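Local coordinates for protein cytosolic acyl coenzyme A thioester hydrolase (Mus musculus, PDB 2V1O) that hydrolyses fatty acyl-CoAs, palmitoyl-CoA by preference, to free fatty acids and coenzyme A, and is seen here as its N-terminal hotdog domain, at residues A[3-17]-A[59-71]. Residues are numbered along the deposited sequence; the frame is centred on the assembly and turned at random.
Sequences MRIMRPDDANVAGNV and LSPMCIGEVAHVS. With COA (coenzyme A), chain J.
Arg4 and Ala68 form a hydrogen-bonded antiparallel pair. Arg4 N donates to Ala68 O at 3.1 Å, and Ala68 N to Arg4 O at 2.9 Å. Met3 faces His69 and Ile5 faces Val67 in the flanking non-hydrogen-bonded pairs. Past the strand, Met6 N donates to Glu66 O, and Met6 O takes Gly65 N. This holds the type II turn of 63-66 against the chain. A second set of backbone bonds follows the Asn12-Gly15 turn: Ile64 N to Gly15 O, and Val17 N to Met62 O at 2.8 Å.

Met3 makes a CH-pi contact, its CB over one face of the His69 ring, 4.3 Å from the centroid. Apolar contacts fill in between. Val67 CG1 also lies against Met3 CB. Bends at chi2 (-69°) and chi3 (90°) fold the Met6 chain so that CG meets Met62 SD at 3.6 Å, the two chains crossing at about a right angle, while CE touches Ala68 CB and covers the centre of the Arg4 guanidinium. Ile64 reaches into the 8-15 loop, CG1 on Ala11 CB at 3.6 Å and CD1 near Gly15 CA.

Polar side chains brace each segment. Arg4 makes a bidentate salt bridge to Asp10, NH1 to OD2 and NH2 to OD1. Asp10 OD2 also accepts Arg7 N from its anti side. Asn12 OD1 takes Ala14 N and Asn16 N from opposite faces of its amide plane, the former closing an Asx turn. Glu66 OE1 accepts Cys63 N.

A water joins Val17 O, Met62 N and the pantetheine oxygen O5P of coenzyme A, whose sulfur S1P lies 3.6 Å from Val17 O. The contact thus pairs the hotdog-sheet strand outermost within this chain with its neighbour and brings the loop of active-site Asn12 beside the coenzyme A pocket of this thioesterase.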
ATOM      1  N   MET A   3       3.936  -3.248 -17.158  1.00 17.43           N
ATOM      2  CA  MET A   3       2.513  -3.575 -17.210  1.00 17.00           C
ATOM      3  C   MET A   3       2.031  -4.051 -15.855  1.00 15.83           C
ATOM      4  O   MET A   3       2.765  -4.704 -15.112  1.00 14.90           O
ATOM      5  CB  MET A   3       2.172  -4.576 -18.327  1.00 17.08           C
ATOM      6  CG  MET A   3       2.469  -6.044 -18.035  1.00 17.58           C
ATOM      7  SD  MET A   3       1.945  -7.191 -19.339  1.00 19.18           S
ATOM      8  CE  MET A   3       3.168  -6.887 -20.605  1.00 20.86           C
ATOM      9  N   ARG A   4       0.786  -3.711 -15.552  1.00 14.78           N
ATOM     10  CA  ARG A   4       0.193  -4.007 -14.264  1.00 14.46           C
ATOM     11  C   ARG A   4      -1.309  -4.064 -14.444  1.00 13.50           C
ATOM     12  O   ARG A   4      -1.882  -3.234 -15.160  1.00 12.50           O
ATOM     13  CB  ARG A   4       0.577  -2.899 -13.276  1.00 14.76           C
ATOM     14  CG  ARG A   4      -0.151  -2.915 -11.963  1.00 16.46           C
ATOM     15  CD  ARG A   4       0.543  -2.013 -10.935  1.00 18.22           C
ATOM     16  NE  ARG A   4      -0.024  -0.666 -10.815  1.00 19.11           N
ATOM     17  CZ  ARG A   4      -1.222  -0.389 -10.293  1.00 19.67           C
ATOM     18  NH1 ARG A   4      -2.020  -1.366  -9.871  1.00 18.43           N
ATOM     19  NH2 ARG A   4      -1.631   0.876 -10.201  1.00 19.39           N
ATOM     20  N   ILE A   5      -1.933  -5.051 -13.808  1.00 13.29           N
ATOM     21  CA  ILE A   5      -3.385  -5.178 -13.820  1.00 13.15           C
ATOM     22  C   ILE A   5      -3.983  -4.140 -12.870  1.00 13.00           C
ATOM     23  O   ILE A   5      -3.447  -3.886 -11.784  1.00 13.11           O
ATOM     24  CB  ILE A   5      -3.860  -6.616 -13.456  1.00 13.89           C
ATOM     25  CG1 ILE A   5      -5.330  -6.825 -13.857  1.00 14.45           C
ATOM     26  CG2 ILE A   5      -3.629  -6.929 -11.974  1.00 14.40           C
ATOM     27  CD1 ILE A   5      -5.664  -8.275 -14.221  1.00 17.21           C
ATOM     28  N   MET A   6      -5.087  -3.548 -13.292  1.00 12.67           N
ATOM     29  CA  MET A   6      -5.749  -2.516 -12.502  1.00 12.64           C
ATOM     30  C   MET A   6      -6.570  -3.167 -11.393  1.00 12.60           C
ATOM     31  O   MET A   6      -7.311  -4.121 -11.641  1.00 11.97           O
ATOM     32  CB  MET A   6      -6.609  -1.633 -13.401  1.00 13.19           C
ATOM     33  CG  MET A   6      -5.811  -0.846 -14.444  1.00 12.87           C
ATOM     34  SD  MET A   6      -4.774   0.458 -13.728  1.00 16.90           S
ATOM     35  CE  MET A   6      -3.258  -0.463 -13.442  1.00 13.18           C
ATOM     36  N   ARG A   7      -6.407  -2.641 -10.174  1.00 12.03           N
ATOM     37  CA  ARG A   7      -6.992  -3.207  -8.954  1.00 13.21           C
ATOM     38  C   ARG A   7      -8.100  -2.278  -8.436  1.00 12.00           C
ATOM     39  O   ARG A   7      -8.156  -1.117  -8.839  1.00 11.78           O
ATOM     40  CB  ARG A   7      -5.899  -3.363  -7.880  1.00 12.78           C
ATOM     41  CG  ARG A   7      -4.703  -4.220  -8.300  1.00 15.55           C
ATOM     42  CD  ARG A   7      -3.449  -3.912  -7.459  1.00 16.20           C
ATOM     43  NE  ARG A   7      -3.424  -4.625  -6.181  1.00 25.04           N
ATOM     44  CZ  ARG A   7      -2.361  -4.707  -5.373  1.00 26.21           C
ATOM     45  NH1 ARG A   7      -1.208  -4.129  -5.703  1.00 27.74           N
ATOM     46  NH2 ARG A   7      -2.446  -5.380  -4.231  1.00 28.81           N
ATOM     47  N   PRO A   8      -8.985  -2.777  -7.547  1.00 12.01           N
ATOM     48  CA  PRO A   8     -10.063  -1.928  -7.013  1.00 11.98           C
ATOM     49  C   PRO A   8      -9.609  -0.576  -6.441  1.00 12.31           C
ATOM     50  O   PRO A   8     -10.300   0.431  -6.640  1.00 12.11           O
ATOM     51  CB  PRO A   8     -10.670  -2.804  -5.914  1.00 12.22           C
ATOM     52  CG  PRO A   8     -10.477  -4.188  -6.441  1.00 12.18           C
ATOM     53  CD  PRO A   8      -9.092  -4.154  -7.033  1.00 11.79           C
ATOM     54  N   ASP A   9      -8.462  -0.548  -5.761  1.00 12.08           N
ATOM     55  CA  ASP A   9      -7.966   0.709  -5.181  1.00 13.43           C
ATOM     56  C   ASP A   9      -7.460   1.713  -6.224  1.00 13.00           C
ATOM     57  O   ASP A   9      -7.256   2.885  -5.907  1.00 13.67           O
ATOM     58  CB  ASP A   9      -6.924   0.463  -4.081  1.00 13.54           C
ATOM     59  CG  ASP A   9      -7.546   0.420  -2.674  1.00 16.30           C
ATOM     60  OD1 ASP A   9      -8.719   0.029  -2.519  1.00 15.63           O
ATOM     61  OD2 ASP A   9      -6.850   0.805  -1.708  1.00 20.43           O
ATOM     62  N   ASP A  10      -7.299   1.250  -7.464  1.00 12.82           N
ATOM     63  CA  ASP A  10      -6.894   2.092  -8.588  1.00 13.35           C
ATOM     64  C   ASP A  10      -8.084   2.800  -9.229  1.00 13.32           C
ATOM     65  O   ASP A  10      -7.896   3.620 -10.116  1.00 13.62           O
ATOM     66  CB  ASP A  10      -6.205   1.254  -9.666  1.00 13.23           C
ATOM     67  CG  ASP A  10      -4.931   0.611  -9.183  1.00 13.34           C
ATOM     68  OD1 ASP A  10      -4.136   1.281  -8.491  1.00 12.62           O
ATOM     69  OD2 ASP A  10      -4.720  -0.570  -9.511  1.00 13.87           O
ATOM     70  N   ALA A  11      -9.298   2.462  -8.793  1.00 13.34           N
ATOM     71  CA  ALA A  11     -10.512   2.893  -9.487  1.00 13.94           C
ATOM     72  C   ALA A  11     -11.537   3.564  -8.585  1.00 14.60           C
ATOM     73  O   ALA A  11     -11.571   3.334  -7.368  1.00 14.34           O
ATOM     74  CB  ALA A  11     -11.149   1.721 -10.228  1.00 13.19           C
ATOM     75  N   ASN A  12     -12.374   4.396  -9.202  1.00 15.73           N
ATOM     76  CA  ASN A  12     -13.488   5.049  -8.510  1.00 17.58           C
ATOM     77  C   ASN A  12     -14.649   4.085  -8.231  1.00 18.11           C
ATOM     78  O   ASN A  12     -14.540   2.879  -8.483  1.00 18.30           O
ATOM     79  CB  ASN A  12     -13.963   6.290  -9.284  1.00 17.86           C
ATOM     80  CG  ASN A  12     -14.572   5.955 -10.643  1.00 18.74           C
ATOM     81  OD1 ASN A  12     -15.085   4.861 -10.862  1.00 20.07           O
ATOM     82  ND2 ASN A  12     -14.532   6.917 -11.557  1.00 20.84           N
ATOM     83  N   VAL A  13     -15.756   4.617  -7.719  1.00 18.89           N
ATOM     84  CA  VAL A  13     -16.918   3.798  -7.353  1.00 19.97           C
ATOM     85  C   VAL A  13     -17.628   3.163  -8.555  1.00 20.19           C
ATOM     86  O   VAL A  13     -18.426   2.244  -8.396  1.00 20.86           O
ATOM     87  CB  VAL A  13     -17.941   4.581  -6.470  1.00 19.82           C
ATOM     88  CG1 VAL A  13     -17.370   4.830  -5.082  1.00 20.61           C
ATOM     89  CG2 VAL A  13     -18.369   5.893  -7.141  1.00 20.23           C
ATOM     90  N   ALA A  14     -17.321   3.654  -9.752  1.00 20.77           N
ATOM     91  CA  ALA A  14     -17.896   3.115 -10.989  1.00 20.72           C
ATOM     92  C   ALA A  14     -17.031   2.018 -11.639  1.00 20.52           C
ATOM     93  O   ALA A  14     -17.446   1.400 -12.626  1.00 21.13           O
ATOM     94  CB  ALA A  14     -18.169   4.249 -11.975  1.00 20.94           C
ATOM     95  N   GLY A  15     -15.839   1.777 -11.085  1.00 19.93           N
ATOM     96  CA  GLY A  15     -14.915   0.763 -11.610  1.00 19.11           C
ATOM     97  C   GLY A  15     -13.904   1.287 -12.623  1.00 18.28           C
ATOM     98  O   GLY A  15     -13.138   0.514 -13.213  1.00 17.95           O
ATOM     99  N   ASN A  16     -13.905   2.598 -12.831  1.00 17.70           N
ATOM    100  CA  ASN A  16     -12.990   3.234 -13.771  1.00 17.06           C
ATOM    101  C   ASN A  16     -11.765   3.797 -13.067  1.00 15.84           C
ATOM    102  O   ASN A  16     -11.872   4.418 -12.011  1.00 15.32           O
ATOM    103  CB  ASN A  16     -13.705   4.321 -14.590  1.00 18.04           C
ATOM    104  CG  ASN A  16     -14.740   3.746 -15.546  1.00 19.56           C
ATOM    105  OD1 ASN A  16     -15.944   3.898 -15.338  1.00 22.79           O
ATOM    106  ND2 ASN A  16     -14.277   3.069 -16.588  1.00 21.54           N
ATOM    107  N   VAL A  17     -10.601   3.559 -13.664  1.00 14.54           N
ATOM    108  CA  VAL A  17      -9.315   3.896 -13.068  1.00 13.31           C
ATOM    109  C   VAL A  17      -9.156   5.412 -12.927  1.00 12.44           C
ATOM    110  O   VAL A  17      -9.523   6.148 -13.830  1.00 12.24           O
ATOM    111  CB  VAL A  17      -8.151   3.302 -13.900  1.00 13.35           C
ATOM    112  CG1 VAL A  17      -6.798   3.797 -13.395  1.00 12.97           C
ATOM    113  CG2 VAL A  17      -8.221   1.766 -13.891  1.00 13.28           C
ATOM    114  N   LEU A  59      -7.779   9.957 -23.118  1.00 15.87           N
ATOM    115  CA  LEU A  59      -8.622   9.679 -24.286  1.00 16.62           C
ATOM    116  C   LEU A  59      -9.730   8.642 -24.070  1.00 16.97           C
ATOM    117  O   LEU A  59     -10.793   8.717 -24.693  1.00 16.12           O
ATOM    118  CB  LEU A  59      -7.731   9.242 -25.456  1.00 16.77           C
ATOM    119  CG  LEU A  59      -6.524  10.127 -25.805  1.00 17.68           C
ATOM    120  CD1 LEU A  59      -5.729   9.533 -26.968  1.00 18.82           C
ATOM    121  CD2 LEU A  59      -6.942  11.566 -26.118  1.00 19.21           C
ATOM    122  N   SER A  60      -9.465   7.657 -23.217  1.00 17.15           N
ATOM    123  CA  SER A  60     -10.427   6.595 -22.956  1.00 17.77           C
ATOM    124  C   SER A  60     -10.244   6.050 -21.540  1.00 17.79           C
ATOM    125  O   SER A  60      -9.127   6.055 -21.012  1.00 17.69           O
ATOM    126  CB  SER A  60     -10.329   5.476 -24.008  1.00 18.14           C
ATOM    127  OG  SER A  60      -9.067   4.831 -23.971  1.00 19.74           O
ATOM    128  N   PRO A  61     -11.346   5.598 -20.916  1.00 18.15           N
ATOM    129  CA  PRO A  61     -11.260   5.069 -19.565  1.00 17.93           C
ATOM    130  C   PRO A  61     -10.550   3.719 -19.524  1.00 17.85           C
ATOM    131  O   PRO A  61     -10.410   3.043 -20.553  1.00 17.03           O
ATOM    132  CB  PRO A  61     -12.728   4.917 -19.158  1.00 18.22           C
ATOM    133  CG  PRO A  61     -13.446   4.712 -20.431  1.00 18.84           C
ATOM    134  CD  PRO A  61     -12.733   5.569 -21.427  1.00 18.54           C
ATOM    135  N   MET A  62     -10.086   3.360 -18.336  1.00 17.67           N
ATOM    136  CA  MET A  62      -9.559   2.038 -18.077  1.00 18.35           C
ATOM    137  C   MET A  62     -10.378   1.475 -16.927  1.00 17.76           C
ATOM    138  O   MET A  62     -10.907   2.232 -16.105  1.00 17.49           O
ATOM    139  CB  MET A  62      -8.089   2.131 -17.688  1.00 18.11           C
ATOM    140  CG  MET A  62      -7.318   0.823 -17.792  1.00 19.59           C
ATOM    141  SD  MET A  62      -5.564   1.097 -17.488  1.00 20.97           S
ATOM    142  CE  MET A  62      -5.186   2.393 -18.649  1.00 19.45           C
ATOM    143  N   CYS A  63     -10.487   0.153 -16.871  1.00 17.18           N
ATOM    144  CA  CYS A  63     -11.339  -0.493 -15.886  1.00 17.48           C
ATOM    145  C   CYS A  63     -10.538  -1.421 -15.002  1.00 16.55           C
ATOM    146  O   CYS A  63      -9.469  -1.894 -15.395  1.00 16.21           O
ATOM    147  CB  CYS A  63     -12.452  -1.286 -16.585  1.00 17.81           C
ATOM    148  SG  CYS A  63     -13.529  -0.275 -17.587  1.00 22.42           S
ATOM    149  N   ILE A  64     -11.064  -1.682 -13.807  1.00 15.67           N
ATOM    150  CA  ILE A  64     -10.539  -2.730 -12.945  1.00 15.12           C
ATOM    151  C   ILE A  64     -10.415  -4.006 -13.770  1.00 14.59           C
ATOM    152  O   ILE A  64     -11.345  -4.381 -14.501  1.00 14.35           O
ATOM    153  CB  ILE A  64     -11.476  -2.995 -11.727  1.00 14.92           C
ATOM    154  CG1 ILE A  64     -11.516  -1.780 -10.796  1.00 15.51           C
ATOM    155  CG2 ILE A  64     -11.028  -4.227 -10.949  1.00 15.47           C
ATOM    156  CD1 ILE A  64     -12.748  -1.764  -9.871  1.00 15.19           C
ATOM    157  N   GLY A  65      -9.254  -4.647 -13.672  1.00 14.47           N
ATOM    158  CA  GLY A  65      -9.034  -5.936 -14.307  1.00 14.38           C
ATOM    159  C   GLY A  65      -8.376  -5.833 -15.669  1.00 13.97           C
ATOM    160  O   GLY A  65      -7.907  -6.830 -16.206  1.00 13.90           O
ATOM    161  N   GLU A  66      -8.360  -4.630 -16.238  1.00 13.95           N
ATOM    162  CA  GLU A  66      -7.601  -4.384 -17.470  1.00 14.16           C
ATOM    163  C   GLU A  66      -6.124  -4.189 -17.130  1.00 13.47           C
ATOM    164  O   GLU A  66      -5.784  -3.857 -15.988  1.00 13.36           O
ATOM    165  CB  GLU A  66      -8.184  -3.203 -18.255  1.00 14.25           C
ATOM    166  CG  GLU A  66      -9.604  -3.496 -18.731  1.00 15.27           C
ATOM    167  CD  GLU A  66     -10.237  -2.387 -19.554  1.00 16.25           C
ATOM    168  OE1 GLU A  66      -9.882  -1.198 -19.380  1.00 16.28           O
ATOM    169  OE2 GLU A  66     -11.119  -2.723 -20.375  1.00 18.26           O
ATOM    170  N   VAL A  67      -5.258  -4.431 -18.113  1.00 12.82           N
ATOM    171  CA  VAL A  67      -3.818  -4.327 -17.920  1.00 12.29           C
ATOM    172  C   VAL A  67      -3.343  -3.013 -18.521  1.00 12.09           C
ATOM    173  O   VAL A  67      -3.549  -2.753 -19.709  1.00 11.91           O
ATOM    174  CB  VAL A  67      -3.037  -5.497 -18.573  1.00 12.37           C
ATOM    175  CG1 VAL A  67      -1.521  -5.240 -18.493  1.00 11.72           C
ATOM    176  CG2 VAL A  67      -3.407  -6.843 -17.928  1.00 12.85           C
ATOM    177  N   ALA A  68      -2.723  -2.193 -17.679  1.00 11.73           N
ATOM    178  CA  ALA A  68      -2.075  -0.962 -18.112  1.00 11.69           C
ATOM    179  C   ALA A  68      -0.676  -1.288 -18.635  1.00 12.04           C
ATOM    180  O   ALA A  68       0.137  -1.874 -17.919  1.00 12.02           O
ATOM    181  CB  ALA A  68      -1.994   0.001 -16.956  1.00 12.19           C
ATOM    182  N   HIS A  69      -0.417  -0.939 -19.888  1.00 11.64           N
ATOM    183  CA  HIS A  69       0.905  -1.094 -20.499  1.00 12.30           C
ATOM    184  C   HIS A  69       1.539   0.283 -20.582  1.00 12.45           C
ATOM    185  O   HIS A  69       0.965   1.174 -21.189  1.00 13.59           O
ATOM    186  CB  HIS A  69       0.782  -1.655 -21.920  1.00 12.09           C
ATOM    187  CG  HIS A  69       0.457  -3.116 -21.987  1.00 12.03           C
ATOM    188  ND1 HIS A  69      -0.820  -3.608 -21.817  1.00 12.43           N
ATOM    189  CD2 HIS A  69       1.237  -4.187 -22.265  1.00 10.41           C
ATOM    190  CE1 HIS A  69      -0.804  -4.921 -21.956  1.00  9.74           C
ATOM    191  NE2 HIS A  69       0.430  -5.297 -22.234  1.00 13.44           N
ATOM    192  N   VAL A  70       2.715   0.456 -19.980  1.00 12.99           N
ATOM    193  CA  VAL A  70       3.403   1.755 -19.987  1.00 13.12           C
ATOM    194  C   VAL A  70       4.777   1.620 -20.641  1.00 13.66           C
ATOM    195  O   VAL A  70       5.589   0.772 -20.252  1.00 14.17           O
ATOM    196  CB  VAL A  70       3.520   2.359 -18.556  1.00 13.38           C
ATOM    197  CG1 VAL A  70       4.240   3.709 -18.598  1.00 13.77           C
ATOM    198  CG2 VAL A  70       2.149   2.520 -17.930  1.00 13.99           C
ATOM    199  N   SER A  71       5.022   2.444 -21.651  1.00 13.37           N
ATOM    200  CA  SER A  71       6.271   2.394 -22.395  1.00 13.82           C
ATOM    201  C   SER A  71       6.852   3.799 -22.544  1.00 13.02           C
ATOM    202  O   SER A  71       6.123   4.758 -22.773  1.00 12.40           O
ATOM    203  CB  SER A  71       6.054   1.729 -23.756  1.00 14.20           C
ATOM    204  OG  SER A  71       5.161   2.481 -24.560  1.00 17.57           O
TER
HETATM  205  N1A COA J1162      -9.671  18.329 -22.100  1.00 25.20           N
HETATM  206  C2A COA J1162     -10.626  19.219 -21.648  1.00 25.76           C
HETATM  207  N3A COA J1162     -11.950  19.045 -22.007  1.00 24.98           N
HETATM  208  C4A COA J1162     -12.316  17.998 -22.801  1.00 25.67           C
HETATM  209  C5A COA J1162     -11.370  17.084 -23.263  1.00 25.51           C
HETATM  210  C6A COA J1162     -10.032  17.253 -22.903  1.00 25.97           C
HETATM  211  N6A COA J1162      -9.118  16.344 -23.246  1.00 25.25           N
HETATM  212  N7A COA J1162     -12.011  16.162 -24.026  1.00 26.23           N
HETATM  213  C8A COA J1162     -13.327  16.469 -24.052  1.00 25.92           C
HETATM  214  N9A COA J1162     -13.530  17.609 -23.306  1.00 25.47           N
HETATM  215  C1B COA J1162     -14.831  18.163 -22.898  1.00 24.13           C
HETATM  216  C2B COA J1162     -15.569  18.801 -24.066  1.00 24.50           C
HETATM  217  O2B COA J1162     -15.088  20.091 -24.360  1.00 24.23           O
HETATM  218  C3B COA J1162     -16.985  18.794 -23.522  1.00 24.30           C
HETATM  219  O3B COA J1162     -17.232  19.901 -22.684  1.00 24.81           O
HETATM  220  P3B COA J1162     -18.040  21.180 -23.230  1.00 25.28           P
HETATM  221  O7A COA J1162     -17.151  21.891 -24.218  1.00 25.06           O
HETATM  222  O8A COA J1162     -19.287  20.703 -23.923  1.00 24.48           O
HETATM  223  O9A COA J1162     -18.394  22.072 -22.069  1.00 26.17           O
HETATM  224  C4B COA J1162     -17.043  17.536 -22.667  1.00 24.68           C
HETATM  225  O4B COA J1162     -15.704  17.145 -22.460  1.00 24.93           O
HETATM  226  C5B COA J1162     -17.817  16.413 -23.350  1.00 26.37           C
HETATM  227  O5B COA J1162     -17.312  16.243 -24.659  1.00 26.37           O
HETATM  228  P1A COA J1162     -17.852  15.058 -25.595  1.00 27.33           P
HETATM  229  O1A COA J1162     -19.327  14.897 -25.384  1.00 28.33           O
HETATM  230  O2A COA J1162     -17.484  15.385 -27.020  1.00 28.18           O
HETATM  231  O3A COA J1162     -17.066  13.744 -25.094  1.00 28.55           O
HETATM  232  P2A COA J1162     -15.690  13.209 -25.726  1.00 29.36           P
HETATM  233  O4A COA J1162     -14.806  14.341 -26.193  1.00 28.15           O
HETATM  234  O5A COA J1162     -15.966  12.219 -26.833  1.00 29.53           O
HETATM  235  O6A COA J1162     -15.023  12.439 -24.481  1.00 29.80           O
HETATM  236  CBP COA J1162     -14.162  12.183 -22.250  1.00 26.37           C
HETATM  237  CCP COA J1162     -14.569  13.162 -23.349  1.00 27.71           C
HETATM  238  CDP COA J1162     -13.405  12.944 -21.156  1.00 27.95           C
HETATM  239  CEP COA J1162     -15.444  11.615 -21.648  1.00 26.65           C
HETATM  240  CAP COA J1162     -13.301  11.059 -22.851  1.00 24.22           C
HETATM  241  OAP COA J1162     -12.162  11.561 -23.516  1.00 24.12           O
HETATM  242  C9P COA J1162     -12.854  10.067 -21.813  1.00 23.48           C
HETATM  243  O9P COA J1162     -13.759   9.119 -21.333  1.00 23.44           O
HETATM  244  N8P COA J1162     -11.596  10.139 -21.392  1.00 22.48           N
HETATM  245  C7P COA J1162     -11.112   9.286 -20.325  1.00 22.67           C
HETATM  246  C6P COA J1162     -11.473   9.878 -18.967  1.00 21.17           C
HETATM  247  C5P COA J1162     -10.890   9.026 -17.870  1.00 22.66           C
HETATM  248  O5P COA J1162     -11.371   7.896 -17.644  1.00 22.50           O
HETATM  249  N4P COA J1162      -9.860   9.561 -17.196  1.00 21.53           N
HETATM  250  C3P COA J1162      -8.889   8.755 -16.468  1.00 24.28           C
HETATM  251  C2P COA J1162      -8.085   7.826 -17.387  1.00 26.11           C
HETATM  252  S1P COA J1162      -7.002   6.783 -16.387  1.00 30.39           S
HETATM  253  O   HOH W   1     -10.722   5.538 -16.407  1.00 20.40           O